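Local coordinates for protein phenolic acid decarboxylase (Sedimentibacter hydroxybenzoicus, PDB 7AE5) that catalyses the reversible, non-oxidative decarboxylation of 4-hydroxybenzoate and 3,4-dihydroxybenzoate as an oxygen-sensitive member of the UbiD family that uses prenylated FMN, at residues S85-D88 against Q89-L93; I312-T315 against E316-L320; T325-P328 against L329-L333; T443-V446 against P447-N451; E468-L471 against K472-K476. All coordinates share one frame; numbering follows the deposited sequence.

How the interactions relate
All five contacts are local, each between adjoining segments, and they follow one another along the chain; none nests in or crosses another. Interaction 1 starts helix 86-96. Interaction 2 closes the loop after strand 304-306 into helix 316-320, and the next helix, 323-336, carries interaction 3. There the two long helices meet: Phe90 and Leu93 of interaction 1 pack on Ser326, Val327 and Tyr330 of interaction 3. Interaction 4 turns the chain in the loop after strand 434-441, about 26 Å from interaction 3 between centres. Interaction 5, on the C-terminal helix 464-475, touches the second subunit, as does interaction 2.

Interaction 1: S85-D88 against Q89-L93; sequences STKD and QFYEL
Lys87 and Tyr91, one turn apart at the start of helix 86-96, run side by side and point the same way; just before them Ser85 forms the N-cap. The lysine leaves CB with CG anti to the backbone N (chi1 170°), which carries the chain toward the next turn. CG then lies 3.7 Å from Tyr91 CE2, CD continues past the same carbon more loosely, and a bend at chi3 brings CE back to 3.8 Å from CE2. At the tip, NZ donates to a water at 2.6 Å, and that water donates in turn to Tyr91 OH at 3.1 Å, so the two polar ends are joined through solvent while their carbon parts touch. Tyr91 OH is also hydrogen-bonded to Val341 O of strand 340-347, which gives the ring a second hold. One face of the tyrosine ring carries Phe90 CD2, whose own ring turns inward to meet Phe395.

The cap is made by Ser85 OG, which accepts from Asp88 N at 3.1 Å with a nearly straight N-H (165°). Ser85 O takes the first main-chain bond of the helix, from Gln89 N. The Gln89 side chain extends beyond this turn to His74 through OE1 and to Trp71 O and Thr84 O through NE2. On the way its CG passes 3.2 Å from Ser85 O.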
loop_
_atom_site.group_PDB
_atom_site.type_symbol
_atom_site.label_atom_id
_atom_site.label_comp_id
_atom_site.label_asym_id
_atom_site.label_seq_id
_atom_site.Cartn_x
_atom_site.Cartn_y
_atom_site.Cartn_z
ATOM N N SER C 85 28.483 4.150 29.737
ATOM C CA SER C 85 27.563 4.206 28.613
ATOM C C SER C 85 26.157 3.809 29.052
ATOM O O SER C 85 25.960 3.108 30.049
ATOM C CB SER C 85 28.035 3.289 27.487
ATOM O OG SER C 85 27.546 1.972 27.674
ATOM N N THR C 86 25.168 4.273 28.285
ATOM C CA THR C 86 23.778 3.990 28.622
ATOM C C THR C 86 23.485 2.496 28.549
ATOM O O THR C 86 22.745 1.959 29.382
ATOM C CB THR C 86 22.847 4.774 27.695
ATOM O OG1 THR C 86 23.130 6.174 27.812
ATOM C CG2 THR C 86 21.394 4.533 28.069
ATOM N N LYS C 87 24.068 1.807 27.565
ATOM C CA LYS C 87 23.882 0.363 27.456
ATOM C C LYS C 87 24.398 -0.351 28.701
ATOM O O LYS C 87 23.740 -1.252 29.231
ATOM C CB LYS C 87 24.587 -0.159 26.204
ATOM C CG LYS C 87 24.667 -1.676 26.110
ATOM C CD LYS C 87 25.365 -2.105 24.827
ATOM C CE LYS C 87 24.750 -3.369 24.239
ATOM N NZ LYS C 87 25.718 -4.116 23.364
ATOM N N ASP C 88 25.579 0.046 29.186
ATOM C CA ASP C 88 26.131 -0.593 30.377
ATOM C C ASP C 88 25.312 -0.252 31.616
ATOM O O ASP C 88 25.168 -1.087 32.517
ATOM C CB ASP C 88 27.592 -0.187 30.564
ATOM C CG ASP C 88 28.537 -1.014 29.714
ATOM O OD1 ASP C 88 29.688 -0.578 29.508
ATOM O OD2 ASP C 88 28.129 -2.100 29.249
ATOM N N GLN C 89 24.775 0.969 31.685
ATOM C CA GLN C 89 23.838 1.297 32.756
ATOM C C GLN C 89 22.589 0.432 32.666
ATOM O O GLN C 89 22.014 0.045 33.690
ATOM C CB GLN C 89 23.459 2.780 32.702
ATOM C CG GLN C 89 24.606 3.752 32.926
ATOM C CD GLN C 89 24.119 5.172 33.169
ATOM O OE1 GLN C 89 23.189 5.397 33.943
ATOM N NE2 GLN C 89 24.746 6.136 32.504
ATOM N N PHE C 90 22.157 0.118 31.442
ATOM C CA PHE C 90 20.985 -0.729 31.252
ATOM C C PHE C 90 21.238 -2.143 31.761
ATOM O O PHE C 90 20.356 -2.755 32.375
ATOM C CB PHE C 90 20.597 -0.730 29.771
ATOM C CG PHE C 90 19.658 -1.838 29.377
ATOM C CD1 PHE C 90 18.288 -1.666 29.474
ATOM C CD2 PHE C 90 20.146 -3.034 28.871
ATOM C CE1 PHE C 90 17.422 -2.676 29.103
ATOM C CE2 PHE C 90 19.284 -4.047 28.500
ATOM C CZ PHE C 90 17.920 -3.867 28.614
ATOM N N TYR C 91 22.439 -2.676 31.521
ATOM C CA TYR C 91 22.747 -4.031 31.966
ATOM C C TYR C 91 22.897 -4.100 33.479
ATOM O O TYR C 91 22.509 -5.096 34.101
ATOM C CB TYR C 91 24.014 -4.532 31.277
ATOM C CG TYR C 91 23.767 -5.040 29.882
ATOM C CD1 TYR C 91 22.710 -5.901 29.615
ATOM C CD2 TYR C 91 24.578 -4.648 28.827
ATOM C CE1 TYR C 91 22.475 -6.363 28.341
ATOM C CE2 TYR C 91 24.349 -5.105 27.550
ATOM C CZ TYR C 91 23.298 -5.961 27.314
ATOM O OH TYR C 91 23.073 -6.416 26.042
ATOM N N GLU C 92 23.464 -3.058 34.088
ATOM C CA GLU C 92 23.578 -3.029 35.541
ATOM C C GLU C 92 22.205 -2.940 36.198
ATOM O O GLU C 92 21.949 -3.608 37.206
ATOM C CB GLU C 92 24.462 -1.858 35.972
ATOM C CG GLU C 92 24.808 -1.842 37.451
ATOM C CD GLU C 92 25.588 -3.071 37.881
ATOM O OE1 GLU C 92 26.439 -3.542 37.095
ATOM O OE2 GLU C 92 25.353 -3.561 39.004
ATOM N N LEU C 93 21.309 -2.123 35.637
ATOM C CA LEU C 93 19.938 -2.067 36.138
ATOM C C LEU C 93 19.234 -3.406 35.986
ATOM O O LEU C 93 18.501 -3.837 36.884
ATOM C CB LEU C 93 19.165 -0.964 35.415
ATOM C CG LEU C 93 19.090 0.365 36.156
ATOM C CD1 LEU C 93 18.052 1.269 35.532
ATOM C CD2 LEU C 93 18.690 0.055 37.588
HETATM O O HOH W 1 25.927 -6.333 24.755
#

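Interaction 2: I312-T315 against E316-L320; sequences IPWT and EIDYL
Asp318, with CG anti to its carbonyl carbon (chi1 -60°), folds back over Trp314 and Thr315, and Tyr319 uses the same first torsion to swing its ring beside the indole. The aspartate therefore covers one face of Trp314: CB sits 3.6 Å from the centroid of the six-membered ring in a CH-pi contact, and the carboxylate lies nearly parallel to the indole, stacked on it. Tyr319 comes at the rim. Trp314 CE3 points at the tyrosine face, 3.4 Å from CZ, in a T-shaped pair with centroids 4.8 Å apart and planes at 85°. Trp71 makes a further edge-to-face contact with Tyr319, and Glu398 of the second subunit packs on both Trp314 and Tyr319.

The carboxylate is fixed by Thr315 N, which donates to Asp318 OD2 at 2.8 Å along an almost straight line (171°), on the anti side and somewhat out of the carboxylate plane. In return Asp318 N gives a weak bond to Thr315 O. Thr315 OG1 is buried against Ile317 CG2, 3.2 Å away, and has no polar partner in the model. A cis peptide bond precedes Trp314. The two bonds close a tight turn from the loop after strand 304-306 into helix 316-320, where the Ile317 side chain lies about 6 Å from that of Thr166, predicted to bind prenylated FMN.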
loop_
_atom_site.group_PDB
_atom_site.type_symbol
_atom_site.label_atom_id
_atom_site.label_comp_id
_atom_site.label_asym_id
_atom_site.label_seq_id
_atom_site.Cartn_x
_atom_site.Cartn_y
_atom_site.Cartn_z
ATOM N N ILE C 312 9.822 20.409 26.603
ATOM C CA ILE C 312 10.037 19.678 25.359
ATOM C C ILE C 312 11.203 18.719 25.574
ATOM O O ILE C 312 12.299 19.153 25.958
ATOM C CB ILE C 312 10.287 20.631 24.181
ATOM C CG1 ILE C 312 8.978 21.317 23.778
ATOM C CG2 ILE C 312 10.888 19.875 23.004
ATOM C CD1 ILE C 312 9.165 22.653 23.093
ATOM N N PRO C 313 11.006 17.418 25.361
ATOM C CA PRO C 313 12.070 16.449 25.648
ATOM C C PRO C 313 13.306 16.700 24.796
ATOM O O PRO C 313 13.222 17.222 23.683
ATOM C CB PRO C 313 11.420 15.100 25.308
ATOM C CG PRO C 313 9.949 15.358 25.387
ATOM C CD PRO C 313 9.770 16.762 24.906
ATOM N N TRP C 314 14.468 16.318 25.327
ATOM C CA TRP C 314 14.584 15.654 26.626
ATOM C C TRP C 314 14.771 16.646 27.770
ATOM O O TRP C 314 15.448 17.666 27.624
ATOM C CB TRP C 314 15.753 14.664 26.620
ATOM C CG TRP C 314 15.388 13.275 26.181
ATOM C CD1 TRP C 314 14.554 12.929 25.157
ATOM C CD2 TRP C 314 15.848 12.046 26.757
ATOM N NE1 TRP C 314 14.465 11.560 25.061
ATOM C CE2 TRP C 314 15.250 10.995 26.033
ATOM C CE3 TRP C 314 16.702 11.732 27.819
ATOM C CZ2 TRP C 314 15.483 9.654 26.333
ATOM C CZ3 TRP C 314 16.932 10.399 28.116
ATOM C CH2 TRP C 314 16.327 9.378 27.374
ATOM N N THR C 315 14.155 16.339 28.907
ATOM C CA THR C 315 14.409 17.060 30.149
ATOM C C THR C 315 14.715 16.002 31.207
ATOM O O THR C 315 14.976 14.833 30.900
ATOM C CB THR C 315 13.239 17.976 30.544
ATOM O OG1 THR C 315 12.066 17.196 30.794
ATOM C CG2 THR C 315 12.943 18.990 29.446
ATOM N N GLU C 316 14.685 16.404 32.481
ATOM C CA GLU C 316 14.992 15.464 33.555
ATOM C C GLU C 316 13.988 14.317 33.593
ATOM O O GLU C 316 14.356 13.171 33.878
ATOM C CB GLU C 316 15.023 16.189 34.899
ATOM C CG GLU C 316 15.516 15.327 36.034
ATOM C CD GLU C 316 15.409 16.010 37.378
ATOM O OE1 GLU C 316 15.064 17.211 37.418
ATOM O OE2 GLU C 316 15.674 15.343 38.400
ATOM N N ILE C 317 12.717 14.604 33.293
ATOM C CA ILE C 317 11.666 13.592 33.405
ATOM C C ILE C 317 11.960 12.389 32.518
ATOM O O ILE C 317 11.646 11.249 32.885
ATOM C CB ILE C 317 10.292 14.213 33.076
ATOM C CG1 ILE C 317 9.174 13.188 33.279
ATOM C CG2 ILE C 317 10.263 14.752 31.652
ATOM C CD1 ILE C 317 8.965 12.786 34.725
ATOM N N ASP C 318 12.574 12.610 31.355
ATOM C CA ASP C 318 12.873 11.499 30.456
ATOM C C ASP C 318 13.859 10.524 31.084
ATOM O O ASP C 318 13.774 9.315 30.843
ATOM C CB ASP C 318 13.411 12.034 29.130
ATOM C CG ASP C 318 12.417 12.935 28.425
ATOM O OD1 ASP C 318 11.597 12.416 27.638
ATOM O OD2 ASP C 318 12.444 14.160 28.671
ATOM N N TYR C 319 14.791 11.022 31.895
ATOM C CA TYR C 319 15.716 10.123 32.574
ATOM C C TYR C 319 15.029 9.361 33.701
ATOM O O TYR C 319 15.464 8.258 34.053
ATOM C CB TYR C 319 16.918 10.911 33.095
ATOM C CG TYR C 319 17.734 11.550 31.991
ATOM C CD1 TYR C 319 18.744 10.842 31.350
ATOM C CD2 TYR C 319 17.482 12.851 31.576
ATOM C CE1 TYR C 319 19.490 11.418 30.336
ATOM C CE2 TYR C 319 18.223 13.435 30.562
ATOM C CZ TYR C 319 19.226 12.714 29.947
ATOM O OH TYR C 319 19.962 13.293 28.936
ATOM N N LEU C 320 13.953 9.917 34.268
ATOM C CA LEU C 320 13.183 9.194 35.277
ATOM C C LEU C 320 12.322 8.085 34.688
ATOM O O LEU C 320 11.767 7.290 35.454
ATOM C CB LEU C 320 12.283 10.150 36.069
ATOM C CG LEU C 320 12.861 11.003 37.203
ATOM C CD1 LEU C 320 13.822 10.195 38.064
ATOM C CD2 LEU C 320 13.522 12.273 36.696
#

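Interaction 3: T325-P328 against L329-L333; sequences TSVP and LYKQL
Leu329 and Thr325 meet on the inner side of the helix, where Leu329 CG lies 3.7 Å from Thr325 O and the methyls Thr325 CG2 and Leu329 CD1 are 4.5 Å apart. Leu329 also packs on Ala345 of strand 340-347. Next to it Tyr330 turns its ring inward, CG anti to the backbone N (chi1 165°), while its CB stays 3.4 Å from Ser326 O. The ring meets Phe90 of helix 86-96 edge-to-face and also covers Val343, and Val327 and Ser326 press on the same phenylalanine. Ser326 OG, buried here, is satisfied by Ala322 O and Ala345 N.

The segment is part of helix 323-336, kinked at Pro328, whose ring nitrogen has no hydrogen to give to the preceding turn. Beyond the proline the ladder is regular, with Tyr330 N to Ser326 O at 2.9 Å, Lys331 N to Val327 O at 3.0 Å and Gln332 N to Pro328 O at 3.0 Å.

Toward solvent the contact thins. Lys331 and Val327 lie alongside each other, pointing the same way, but touch loosely, with Lys331 CE 4.1 Å from Val327 CG1. A bend at chi4 sends NZ to Asn94 OD1, with Asp98 as a long, weak ion pair. Gln332, partly exposed, extends past Pro328 O, and the side chain packs on Thr375.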
loop_
_atom_site.group_PDB
_atom_site.type_symbol
_atom_site.label_atom_id
_atom_site.label_comp_id
_atom_site.label_asym_id
_atom_site.label_seq_id
_atom_site.Cartn_x
_atom_site.Cartn_y
_atom_site.Cartn_z
ATOM N N THR C 325 11.662 1.792 32.201
ATOM C CA THR C 325 10.698 1.293 31.229
ATOM C C THR C 325 11.295 0.161 30.402
ATOM O O THR C 325 10.598 -0.800 30.059
ATOM C CB THR C 325 10.235 2.431 30.314
ATOM O OG1 THR C 325 9.665 3.484 31.102
ATOM C CG2 THR C 325 9.202 1.936 29.308
ATOM N N SER C 326 12.594 0.248 30.103
ATOM C CA SER C 326 13.218 -0.668 29.154
ATOM C C SER C 326 13.539 -2.021 29.778
ATOM O O SER C 326 13.429 -3.052 29.106
ATOM C CB SER C 326 14.487 -0.035 28.583
ATOM O OG SER C 326 14.266 1.314 28.217
ATOM N N VAL C 327 13.953 -2.039 31.048
ATOM C CA VAL C 327 14.330 -3.302 31.689
ATOM C C VAL C 327 13.156 -4.275 31.783
ATOM O O VAL C 327 13.340 -5.460 31.458
ATOM C CB VAL C 327 14.991 -3.033 33.047
ATOM C CG1 VAL C 327 15.142 -4.328 33.833
ATOM C CG2 VAL C 327 16.349 -2.375 32.851
ATOM N N PRO C 328 11.953 -3.870 32.216
ATOM C CA PRO C 328 10.841 -4.837 32.227
ATOM C C PRO C 328 10.506 -5.386 30.852
ATOM O O PRO C 328 10.283 -6.595 30.719
ATOM C CB PRO C 328 9.677 -4.029 32.819
ATOM C CG PRO C 328 10.333 -2.966 33.616
ATOM C CD PRO C 328 11.554 -2.594 32.836
ATOM N N LEU C 329 10.473 -4.536 29.822
ATOM C CA LEU C 329 10.189 -5.025 28.476
ATOM C C LEU C 329 11.263 -5.995 28.006
ATOM O O LEU C 329 10.961 -7.002 27.354
ATOM C CB LEU C 329 10.063 -3.853 27.501
ATOM C CG LEU C 329 8.824 -2.971 27.649
ATOM C CD1 LEU C 329 8.937 -1.735 26.771
ATOM C CD2 LEU C 329 7.569 -3.759 27.310
ATOM N N TYR C 330 12.527 -5.707 28.328
ATOM C CA TYR C 330 13.608 -6.619 27.970
ATOM C C TYR C 330 13.419 -7.982 28.624
ATOM O O TYR C 330 13.649 -9.019 27.993
ATOM C CB TYR C 330 14.955 -6.008 28.367
ATOM C CG TYR C 330 16.106 -6.985 28.370
ATOM C CD1 TYR C 330 16.720 -7.373 27.186
ATOM C CD2 TYR C 330 16.587 -7.517 29.561
ATOM C CE1 TYR C 330 17.776 -8.267 27.187
ATOM C CE2 TYR C 330 17.642 -8.411 29.573
ATOM C CZ TYR C 330 18.232 -8.782 28.384
ATOM O OH TYR C 330 19.282 -9.672 28.392
ATOM N N LYS C 331 12.991 -8.000 29.888
ATOM C CA LYS C 331 12.799 -9.268 30.583
ATOM C C LYS C 331 11.623 -10.048 30.006
ATOM O O LYS C 331 11.668 -11.281 29.936
ATOM C CB LYS C 331 12.601 -9.024 32.079
ATOM C CG LYS C 331 13.873 -8.658 32.826
ATOM C CD LYS C 331 13.617 -8.565 34.320
ATOM C CE LYS C 331 14.880 -8.210 35.086
ATOM N NZ LYS C 331 16.006 -9.138 34.786
ATOM N N GLN C 332 10.559 -9.353 29.594
ATOM C CA GLN C 332 9.426 -10.041 28.982
ATOM C C GLN C 332 9.801 -10.629 27.627
ATOM O O GLN C 332 9.409 -11.755 27.305
ATOM C CB GLN C 332 8.235 -9.090 28.845
ATOM C CG GLN C 332 7.890 -8.341 30.122
ATOM C CD GLN C 332 6.733 -7.374 29.950
ATOM O OE1 GLN C 332 6.430 -6.943 28.840
ATOM N NE2 GLN C 332 6.092 -7.015 31.056
ATOM N N LEU C 333 10.556 -9.880 26.818
ATOM C CA LEU C 333 11.017 -10.417 25.540
ATOM C C LEU C 333 11.975 -11.583 25.748
ATOM O O LEU C 333 11.918 -12.582 25.021
ATOM C CB LEU C 333 11.697 -9.322 24.718
ATOM C CG LEU C 333 10.865 -8.152 24.192
ATOM C CD1 LEU C 333 11.607 -7.457 23.059
ATOM C CD2 LEU C 333 9.498 -8.619 23.728
#

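Interaction 4: T443-V446 against P447-N451; sequences TTPV and PPEPN. With RB (rubidium ion), chain Q.
Glu449 lays one face of its carboxylate on Pro445: CD stands 3.5 Å from Pro445 CB, almost along the normal of the carboxylate, and OE2 is 3.5 Å from Pro445 CG. The extended glutamate chain crosses the proline ring obliquely to get there. On another part of the same proline the Asn451 amide comes up at about a right angle, ND2 4.0 Å from Pro445 CD, and its nitrogen also lies near Thr444 CG2. Asn451 OD1 has a weak bond from Arg453 N.

The oxygen OE1 is held by solvent. One water donates to it at 2.7 Å and accepts from Val446 N at 3.2 Å, so it bridges the two segments; a second donates weakly. That second water also binds a rubidium ion at 2.5 Å. Thr443 O binds the same ion at 2.5 Å, and Arg407 O, Asp441 O and Asp413 OD1 contribute further ligands. The carboxylate is thus in the second shell of the metal, where its negative charge would probably favour the cation.

Nearby, Thr444 OG1 is bonded to Asp389 and Arg407. On the outer side, Pro448, Glu449 and Pro450 pack on Gly433, Asn419 and Pro431 of the third subunit. Glu449 N closes back on Val446 O at 2.9 Å (148°) around the cis peptide bond between Pro447 and Pro448. With a cis-proline at its third position, this surface loop after strand 434-441 is a type VIa beta turn set beside a monovalent-cation site.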
loop_
_atom_site.group_PDB
_atom_site.type_symbol
_atom_site.label_atom_id
_atom_site.label_comp_id
_atom_site.label_asym_id
_atom_site.label_seq_id
_atom_site.Cartn_x
_atom_site.Cartn_y
_atom_site.Cartn_z
ATOM N N THR C 443 17.850 -5.119 10.459
ATOM C CA THR C 443 18.799 -6.205 10.644
ATOM C C THR C 443 19.286 -6.750 9.307
ATOM O O THR C 443 18.649 -6.576 8.252
ATOM C CB THR C 443 18.192 -7.342 11.474
ATOM O OG1 THR C 443 17.176 -8.009 10.714
ATOM C CG2 THR C 443 17.603 -6.804 12.768
ATOM N N THR C 444 20.451 -7.404 9.387
ATOM C CA THR C 444 21.078 -8.064 8.250
ATOM C C THR C 444 20.337 -9.355 7.927
ATOM O O THR C 444 20.062 -10.147 8.836
ATOM C CB THR C 444 22.542 -8.380 8.575
ATOM O OG1 THR C 444 23.218 -7.188 8.993
ATOM C CG2 THR C 444 23.249 -8.972 7.370
ATOM N N PRO C 445 19.997 -9.605 6.665
ATOM C CA PRO C 445 19.295 -10.848 6.324
ATOM C C PRO C 445 20.119 -12.078 6.676
ATOM O O PRO C 445 21.334 -12.117 6.477
ATOM C CB PRO C 445 19.084 -10.732 4.809
ATOM C CG PRO C 445 19.157 -9.264 4.523
ATOM C CD PRO C 445 20.137 -8.705 5.506
ATOM N N VAL C 446 19.441 -13.080 7.218
ATOM C CA VAL C 446 20.032 -14.396 7.443
ATOM C C VAL C 446 19.179 -15.407 6.692
ATOM O O VAL C 446 18.004 -15.139 6.386
ATOM C CB VAL C 446 20.138 -14.731 8.950
ATOM C CG1 VAL C 446 20.759 -13.576 9.717
ATOM C CG2 VAL C 446 18.780 -15.076 9.517
ATOM N N PRO C 447 19.741 -16.564 6.345
ATOM C CA PRO C 447 18.960 -17.598 5.652
ATOM C C PRO C 447 17.679 -17.914 6.402
ATOM O O PRO C 447 17.674 -17.972 7.640
ATOM C CB PRO C 447 19.910 -18.804 5.641
ATOM C CG PRO C 447 21.267 -18.194 5.614
ATOM C CD PRO C 447 21.178 -16.896 6.388
ATOM N N PRO C 448 16.566 -18.141 5.685
ATOM C CA PRO C 448 16.519 -18.207 4.221
ATOM C C PRO C 448 16.185 -16.898 3.493
ATOM O O PRO C 448 15.741 -16.972 2.348
ATOM C CB PRO C 448 15.412 -19.228 3.976
ATOM C CG PRO C 448 14.447 -18.964 5.091
ATOM C CD PRO C 448 15.271 -18.514 6.283
ATOM N N GLU C 449 16.382 -15.740 4.116
ATOM C CA GLU C 449 16.145 -14.485 3.410
ATOM C C GLU C 449 17.318 -14.192 2.483
ATOM O O GLU C 449 18.463 -14.154 2.947
ATOM C CB GLU C 449 15.948 -13.323 4.377
ATOM C CG GLU C 449 15.590 -12.022 3.661
ATOM C CD GLU C 449 15.569 -10.812 4.578
ATOM O OE1 GLU C 449 15.413 -10.986 5.804
ATOM O OE2 GLU C 449 15.700 -9.679 4.064
ATOM N N PRO C 450 17.087 -13.984 1.189
ATOM C CA PRO C 450 18.205 -13.717 0.276
ATOM C C PRO C 450 18.892 -12.404 0.621
ATOM O O PRO C 450 18.251 -11.436 1.036
ATOM C CB PRO C 450 17.537 -13.656 -1.105
ATOM C CG PRO C 450 16.167 -14.239 -0.920
ATOM C CD PRO C 450 15.789 -13.963 0.498
ATOM N N ASN C 451 20.213 -12.382 0.456
ATOM C CA ASN C 451 20.983 -11.171 0.689
ATOM C C ASN C 451 21.383 -10.570 -0.647
ATOM O O ASN C 451 22.091 -11.230 -1.424
ATOM C CB ASN C 451 22.219 -11.465 1.531
ATOM C CG ASN C 451 22.686 -10.254 2.317
ATOM O OD1 ASN C 451 22.659 -9.128 1.820
ATOM N ND2 ASN C 451 23.110 -10.479 3.555
HETATM RB RB RB Q . 16.710 -5.595 7.102
HETATM O O HOH W 2 16.405 -12.253 7.961
HETATM O O HOH W 3 16.048 -7.957 7.134
#

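Interaction 5: E468-L471 against K472-K476; sequences EEKL and KELLK
Lys470 and Leu474 lie side by side one turn apart, pointing the same way, with Lys470 CG 4.0 Å from Leu474 CD1. The lysine's charged end is engaged in a cation-pi contact with Trp467, while the leucine methyl CD1 sits close to Lys470 O.

Glu469 and Lys472 cross at a slant instead: the glutamate, bent at chi2, brings OE2 to 3.8 Å from Lys472 CD, touching the aliphatic part of the lysine. Lys472 is extended, its CG 3.2 Å from Glu468 O, and its NZ ends 4.5 Å from Glu468 OE1, opposite charges close but beyond a salt bridge. Glu473 has CG between the backbone N and the carbonyl carbon (chi1 52°), which pushes CG to 3.0 Å from Lys470 O.

Main-chain bonds hold the turns, among them Lys472 N to Glu468 O at 2.9 Å; the one from Leu475 N to Leu471 O is weak. One side of helix 464-475 lies against the second subunit. Glu468 OE2 is hydrogen-bonded to Asn43 ND2 of that subunit, and the Glu468 side chain packs on its Ala40; Leu471 meets Ala37 on its helix 33-43, and Leu474 and Leu475 rest on Ile22 of its strand 21-24.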
loop_
_atom_site.group_PDB
_atom_site.type_symbol
_atom_site.label_atom_id
_atom_site.label_comp_id
_atom_site.label_asym_id
_atom_site.label_seq_id
_atom_site.Cartn_x
_atom_site.Cartn_y
_atom_site.Cartn_z
ATOM N N GLU C 468 40.139 0.687 25.479
ATOM C CA GLU C 468 39.125 1.557 26.066
ATOM C C GLU C 468 39.453 1.862 27.520
ATOM O O GLU C 468 39.512 3.028 27.927
ATOM C CB GLU C 468 37.744 0.910 25.956
ATOM C CG GLU C 468 37.083 1.052 24.600
ATOM C CD GLU C 468 35.802 0.250 24.499
ATOM O OE1 GLU C 468 35.180 -0.008 25.552
ATOM O OE2 GLU C 468 35.417 -0.122 23.371
ATOM N N GLU C 469 39.669 0.816 28.323
ATOM C CA GLU C 469 40.056 1.014 29.715
ATOM C C GLU C 469 41.371 1.774 29.815
ATOM O O GLU C 469 41.556 2.592 30.722
ATOM C CB GLU C 469 40.164 -0.332 30.429
ATOM C CG GLU C 469 39.617 -0.330 31.847
ATOM C CD GLU C 469 38.225 0.267 31.937
ATOM O OE1 GLU C 469 37.246 -0.477 31.718
ATOM O OE2 GLU C 469 38.108 1.477 32.232
ATOM N N LYS C 470 42.296 1.517 28.888
ATOM C CA LYS C 470 43.566 2.231 28.905
ATOM C C LYS C 470 43.357 3.718 28.638
ATOM O O LYS C 470 43.750 4.562 29.447
ATOM C CB LYS C 470 44.531 1.616 27.889
ATOM C CG LYS C 470 45.963 2.121 28.010
ATOM C CD LYS C 470 46.954 1.155 27.371
ATOM C CE LYS C 470 48.395 1.566 27.658
ATOM N NZ LYS C 470 49.308 0.390 27.784
ATOM N N LEU C 471 42.713 4.061 27.519
ATOM C CA LEU C 471 42.488 5.474 27.223
ATOM C C LEU C 471 41.674 6.158 28.317
ATOM O O LEU C 471 41.874 7.349 28.580
ATOM C CB LEU C 471 41.796 5.631 25.869
ATOM C CG LEU C 471 42.657 5.300 24.648
ATOM C CD1 LEU C 471 41.845 5.427 23.370
ATOM C CD2 LEU C 471 43.888 6.191 24.602
ATOM N N LYS C 472 40.776 5.422 28.981
ATOM C CA LYS C 472 39.954 6.020 30.030
ATOM C C LYS C 472 40.793 6.418 31.240
ATOM O O LYS C 472 40.647 7.527 31.768
ATOM C CB LYS C 472 38.837 5.060 30.442
ATOM C CG LYS C 472 37.627 5.071 29.518
ATOM C CD LYS C 472 36.570 4.083 29.987
ATOM C CE LYS C 472 35.573 3.769 28.886
ATOM N NZ LYS C 472 34.771 2.555 29.198
ATOM N N GLU C 473 41.671 5.523 31.707
ATOM C CA GLU C 473 42.507 5.863 32.856
ATOM C C GLU C 473 43.498 6.972 32.518
ATOM O O GLU C 473 43.860 7.765 33.394
ATOM C CB GLU C 473 43.245 4.627 33.379
ATOM C CG GLU C 473 44.014 3.844 32.328
ATOM C CD GLU C 473 45.208 3.099 32.892
ATOM O OE1 GLU C 473 45.033 1.950 33.349
ATOM O OE2 GLU C 473 46.323 3.662 32.870
ATOM N N LEU C 474 43.949 7.040 31.262
ATOM C CA LEU C 474 44.750 8.181 30.830
ATOM C C LEU C 474 43.920 9.457 30.749
ATOM O O LEU C 474 44.466 10.556 30.900
ATOM C CB LEU C 474 45.420 7.888 29.482
ATOM C CG LEU C 474 46.686 7.013 29.413
ATOM C CD1 LEU C 474 46.522 5.600 29.948
ATOM C CD2 LEU C 474 47.198 6.953 27.971
ATOM N N LEU C 475 42.608 9.337 30.532
ATOM C CA LEU C 475 41.771 10.524 30.380
ATOM C C LEU C 475 41.445 11.174 31.718
ATOM O O LEU C 475 41.404 12.404 31.813
ATOM C CB LEU C 475 40.481 10.177 29.637
ATOM C CG LEU C 475 40.409 10.644 28.182
ATOM C CD1 LEU C 475 39.016 10.426 27.608
ATOM C CD2 LEU C 475 40.827 12.104 28.064
ATOM N N LYS C 476 41.193 10.379 32.760
ATOM C CA LYS C 476 40.949 10.980 34.066
ATOM C C LYS C 476 42.226 11.494 34.716
ATOM O O LYS C 476 42.148 12.151 35.759
ATOM C CB LYS C 476 40.256 9.986 35.001
ATOM C CG LYS C 476 40.954 8.645 35.147
ATOM C CD LYS C 476 40.176 7.734 36.083
ATOM C CE LYS C 476 39.085 6.978 35.346
ATOM N NZ LYS C 476 38.348 6.045 36.245
#